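Local atomic coordinates of putative sugar binding protein (Geobacillus stearothermophilus, PDB entry 6GT9), a protein that binds galactose between its two lobes and, as a glucose-galactose binding protein, probably serves a three-component sensing system linked to galactan utilization. Residues Lys28-Leu40 with Ala83-Leu96. Residues are numbered along the deposited sequence; the frame is centred on the assembly and turned at random.
Sequences KEAYHFVLVPEEL and AAAAKVDGIITQGL. With GAL (beta-D-galactopyranose), chain E.
Glu38 and Gln94 meet through different choices of first torsion: Glu38 sends CG anti to its backbone N (chi1 -174°) and runs out extended, whereas Gln94 turns CG beside its own N (chi1 -69°), which brings its amide across the glutamate chain. Gln94 NE2 then donates to Glu38 OE1 at 3.1 Å, with the oxygen in the amide plane but the amide nitrogen well above the carboxylate plane. The same OE1 accepts galactose O4 at 2.6 Å, and Gln94 NE2 has its stronger partner in Asp119, which itself binds the sugar. Behind this pocket, strands 32-36 and 90-93 run parallel as neighbours in the N-terminal lobe's sheet. Val34 O takes Ile92 N at 2.8 Å, and Ile92 O takes Val36 N at the same length. Leu35 CD1 packs on Ile92 CG2 on one face; on the other, Val34 CG2 lies 3.8 Å from Val88 CG1 and also touches Ala83 of helix 73-85. At the far end Asp89 OD2 receives His32 N through its anti lone pair, 2.6 Å and nearly straight, while Asp89 N returns a bond to His32 O. An alanine in place of Glu38 would probably leave galactose O4 without this acceptor and the Gln94 amide less firmly oriented. One carboxylate oxygen thus joins the sugar to the amide of another pocket residue at the C-terminal ends of the strands, where periplasmic binding proteins hold their ligands.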
# COMPACT_ATOMS: atom_id res chain seq x y z
N LYS A 28 -25.92 -20.79 2.07
CA LYS A 28 -25.74 -20.61 0.63
C LYS A 28 -26.69 -19.56 0.07
O LYS A 28 -26.70 -19.34 -1.15
CB LYS A 28 -25.94 -21.93 -0.10
CG LYS A 28 -25.05 -23.05 0.37
CD LYS A 28 -25.62 -24.38 -0.08
CE LYS A 28 -24.62 -25.17 -0.92
NZ LYS A 28 -25.16 -26.52 -1.30
N GLU A 29 -27.51 -18.95 0.92
CA GLU A 29 -28.39 -17.86 0.50
C GLU A 29 -27.60 -16.77 -0.20
O GLU A 29 -27.99 -16.29 -1.27
CB GLU A 29 -29.12 -17.27 1.70
CG GLU A 29 -30.48 -17.87 1.99
CD GLU A 29 -30.92 -17.71 3.44
OE1 GLU A 29 -31.55 -18.65 3.96
OE2 GLU A 29 -30.62 -16.66 4.05
N ALA A 30 -26.49 -16.37 0.39
CA ALA A 30 -25.81 -15.14 0.01
C ALA A 30 -24.65 -15.41 -0.93
O ALA A 30 -24.11 -16.52 -0.99
CB ALA A 30 -25.31 -14.41 1.26
N TYR A 31 -24.27 -14.39 -1.67
CA TYR A 31 -22.98 -14.41 -2.36
C TYR A 31 -21.85 -14.41 -1.34
O TYR A 31 -21.94 -13.76 -0.30
CB TYR A 31 -22.84 -13.20 -3.29
CG TYR A 31 -23.79 -13.21 -4.48
CD1 TYR A 31 -23.63 -14.13 -5.50
CD2 TYR A 31 -24.82 -12.28 -4.59
CE1 TYR A 31 -24.48 -14.14 -6.60
CE2 TYR A 31 -25.68 -12.28 -5.69
CZ TYR A 31 -25.49 -13.22 -6.69
OH TYR A 31 -26.32 -13.26 -7.80
N HIS A 32 -20.77 -15.11 -1.65
CA HIS A 32 -19.59 -15.16 -0.80
C HIS A 32 -18.42 -14.53 -1.56
O HIS A 32 -17.98 -15.08 -2.57
CB HIS A 32 -19.26 -16.60 -0.39
CG HIS A 32 -20.37 -17.30 0.33
ND1 HIS A 32 -20.72 -17.02 1.64
CD2 HIS A 32 -21.21 -18.29 -0.07
CE1 HIS A 32 -21.73 -17.79 2.00
NE2 HIS A 32 -22.04 -18.57 0.99
N PHE A 33 -17.95 -13.37 -1.08
CA PHE A 33 -16.77 -12.70 -1.59
C PHE A 33 -15.65 -12.83 -0.56
O PHE A 33 -15.89 -12.70 0.64
CB PHE A 33 -17.00 -11.20 -1.84
CG PHE A 33 -18.11 -10.88 -2.82
CD1 PHE A 33 -18.67 -11.86 -3.63
CD2 PHE A 33 -18.56 -9.57 -2.92
CE1 PHE A 33 -19.69 -11.53 -4.52
CE2 PHE A 33 -19.58 -9.24 -3.81
CZ PHE A 33 -20.15 -10.24 -4.60
N VAL A 34 -14.43 -13.05 -1.03
CA VAL A 34 -13.26 -13.13 -0.16
C VAL A 34 -12.38 -11.92 -0.43
O VAL A 34 -12.11 -11.60 -1.59
CB VAL A 34 -12.48 -14.44 -0.36
CG1 VAL A 34 -11.23 -14.45 0.55
CG2 VAL A 34 -13.38 -15.66 -0.07
N LEU A 35 -11.93 -11.26 0.63
CA LEU A 35 -10.94 -10.20 0.55
C LEU A 35 -9.68 -10.71 1.21
O LEU A 35 -9.71 -11.12 2.38
CB LEU A 35 -11.43 -8.92 1.23
CG LEU A 35 -10.39 -7.80 1.42
CD1 LEU A 35 -9.89 -7.26 0.08
CD2 LEU A 35 -10.97 -6.68 2.28
N VAL A 36 -8.58 -10.73 0.46
CA VAL A 36 -7.30 -11.22 0.96
C VAL A 36 -6.38 -10.01 1.17
O VAL A 36 -6.01 -9.35 0.19
CB VAL A 36 -6.67 -12.22 -0.01
CG1 VAL A 36 -5.33 -12.71 0.54
CG2 VAL A 36 -7.62 -13.39 -0.26
N PRO A 37 -6.03 -9.67 2.40
CA PRO A 37 -5.08 -8.58 2.64
C PRO A 37 -3.64 -9.06 2.54
O PRO A 37 -3.36 -10.26 2.54
CB PRO A 37 -5.41 -8.15 4.06
CG PRO A 37 -5.70 -9.47 4.73
CD PRO A 37 -6.49 -10.26 3.68
N GLU A 38 -2.72 -8.10 2.45
CA GLU A 38 -1.31 -8.44 2.46
C GLU A 38 -0.93 -9.10 3.78
O GLU A 38 -0.11 -10.02 3.81
CB GLU A 38 -0.47 -7.17 2.23
CG GLU A 38 1.03 -7.38 2.08
CD GLU A 38 1.72 -6.09 1.61
OE1 GLU A 38 1.01 -5.09 1.41
OE2 GLU A 38 2.96 -6.08 1.43
N GLU A 39 -1.54 -8.66 4.88
CA GLU A 39 -1.25 -9.15 6.22
C GLU A 39 -2.47 -8.87 7.08
O GLU A 39 -2.98 -7.74 7.09
CB GLU A 39 -0.00 -8.47 6.81
CG GLU A 39 0.52 -9.13 8.10
CD GLU A 39 1.82 -8.50 8.58
OE1 GLU A 39 1.78 -7.60 9.45
OE2 GLU A 39 2.88 -8.86 8.02
N LEU A 40 -2.94 -9.91 7.78
CA LEU A 40 -4.28 -9.90 8.37
C LEU A 40 -4.49 -8.71 9.30
O LEU A 40 -5.44 -7.94 9.13
CB LEU A 40 -4.52 -11.21 9.13
CG LEU A 40 -5.96 -11.59 9.45
CD1 LEU A 40 -6.66 -12.08 8.21
CD2 LEU A 40 -6.03 -12.66 10.55
N ALA A 83 -9.49 -20.39 -1.37
CA ALA A 83 -10.79 -19.76 -1.59
C ALA A 83 -11.38 -20.15 -2.93
O ALA A 83 -12.60 -20.36 -3.04
CB ALA A 83 -10.67 -18.23 -1.49
N ALA A 84 -10.56 -20.24 -3.98
CA ALA A 84 -11.11 -20.66 -5.27
C ALA A 84 -11.58 -22.11 -5.22
O ALA A 84 -12.54 -22.48 -5.92
CB ALA A 84 -10.07 -20.50 -6.37
N ALA A 85 -10.93 -22.94 -4.40
CA ALA A 85 -11.35 -24.33 -4.26
C ALA A 85 -12.66 -24.45 -3.50
O ALA A 85 -13.42 -25.40 -3.73
CB ALA A 85 -10.25 -25.13 -3.57
N ALA A 86 -12.96 -23.50 -2.61
CA ALA A 86 -14.25 -23.44 -1.93
C ALA A 86 -15.36 -22.87 -2.81
O ALA A 86 -16.49 -22.69 -2.33
CB ALA A 86 -14.13 -22.61 -0.65
N LYS A 87 -15.06 -22.58 -4.08
CA LYS A 87 -16.05 -22.10 -5.06
C LYS A 87 -16.81 -20.86 -4.58
O LYS A 87 -18.04 -20.77 -4.68
CB LYS A 87 -17.01 -23.24 -5.43
CG LYS A 87 -16.30 -24.38 -6.15
CD LYS A 87 -17.30 -25.46 -6.57
CE LYS A 87 -16.74 -26.32 -7.69
NZ LYS A 87 -17.81 -27.06 -8.43
N VAL A 88 -16.05 -19.87 -4.09
CA VAL A 88 -16.63 -18.60 -3.67
C VAL A 88 -17.03 -17.83 -4.92
O VAL A 88 -16.63 -18.19 -6.04
CB VAL A 88 -15.66 -17.79 -2.79
CG1 VAL A 88 -15.27 -18.56 -1.52
CG2 VAL A 88 -14.42 -17.36 -3.58
N ASP A 89 -17.80 -16.75 -4.75
CA ASP A 89 -18.37 -16.03 -5.88
C ASP A 89 -17.46 -14.94 -6.43
O ASP A 89 -17.66 -14.48 -7.56
CB ASP A 89 -19.72 -15.45 -5.47
CG ASP A 89 -20.67 -16.52 -4.97
OD1 ASP A 89 -21.08 -17.35 -5.79
OD2 ASP A 89 -20.96 -16.57 -3.75
N GLY A 90 -16.44 -14.54 -5.68
CA GLY A 90 -15.50 -13.55 -6.18
C GLY A 90 -14.35 -13.43 -5.20
O GLY A 90 -14.53 -13.71 -4.01
N ILE A 91 -13.18 -13.02 -5.68
CA ILE A 91 -11.97 -12.92 -4.87
C ILE A 91 -11.35 -11.55 -5.12
O ILE A 91 -11.17 -11.14 -6.27
CB ILE A 91 -10.97 -14.05 -5.20
CG1 ILE A 91 -11.57 -15.41 -4.81
CG2 ILE A 91 -9.65 -13.82 -4.50
CD1 ILE A 91 -10.73 -16.61 -5.18
N ILE A 92 -11.07 -10.83 -4.04
CA ILE A 92 -10.48 -9.50 -4.09
C ILE A 92 -9.12 -9.58 -3.41
O ILE A 92 -9.03 -10.01 -2.26
CB ILE A 92 -11.38 -8.46 -3.40
CG1 ILE A 92 -12.79 -8.50 -4.01
CG2 ILE A 92 -10.76 -7.04 -3.49
CD1 ILE A 92 -13.87 -7.86 -3.14
N THR A 93 -8.08 -9.15 -4.12
CA THR A 93 -6.71 -9.34 -3.65
C THR A 93 -5.78 -8.36 -4.34
O THR A 93 -6.05 -7.89 -5.45
CB THR A 93 -6.22 -10.76 -3.93
OG1 THR A 93 -4.88 -10.91 -3.46
CG2 THR A 93 -6.24 -11.02 -5.42
N GLN A 94 -4.65 -8.09 -3.70
CA GLN A 94 -3.54 -7.46 -4.40
C GLN A 94 -3.01 -8.40 -5.48
O GLN A 94 -2.98 -9.62 -5.30
CB GLN A 94 -2.40 -7.14 -3.44
CG GLN A 94 -2.65 -6.06 -2.43
CD GLN A 94 -1.68 -6.22 -1.27
OE1 GLN A 94 -1.70 -7.24 -0.60
NE2 GLN A 94 -0.80 -5.22 -1.05
N GLY A 95 -2.58 -7.83 -6.59
CA GLY A 95 -1.73 -8.57 -7.50
C GLY A 95 -0.31 -8.32 -7.03
O GLY A 95 0.41 -7.53 -7.63
N LEU A 96 0.08 -8.99 -5.93
CA LEU A 96 1.22 -8.53 -5.14
C LEU A 96 2.52 -8.55 -5.94
O LEU A 96 3.35 -7.63 -5.82
CB LEU A 96 1.35 -9.37 -3.87
CG LEU A 96 2.16 -8.79 -2.72
CD1 LEU A 96 1.70 -7.35 -2.42
CD2 LEU A 96 1.97 -9.68 -1.50
C1 GAL E . 0.32 0.66 2.45
C2 GAL E . 0.05 -0.30 1.31
C3 GAL E . -0.56 -1.62 1.81
C4 GAL E . 0.35 -2.24 2.86
C5 GAL E . 0.68 -1.24 3.95
C6 GAL E . 1.73 -1.75 4.93
O1 GAL E . 0.90 1.85 1.95
O2 GAL E . -0.87 0.28 0.37
O3 GAL E . -0.62 -2.53 0.76
O4 GAL E . 1.56 -2.70 2.26
O5 GAL E . 1.20 0.04 3.41
O6 GAL E . 1.74 -0.98 6.11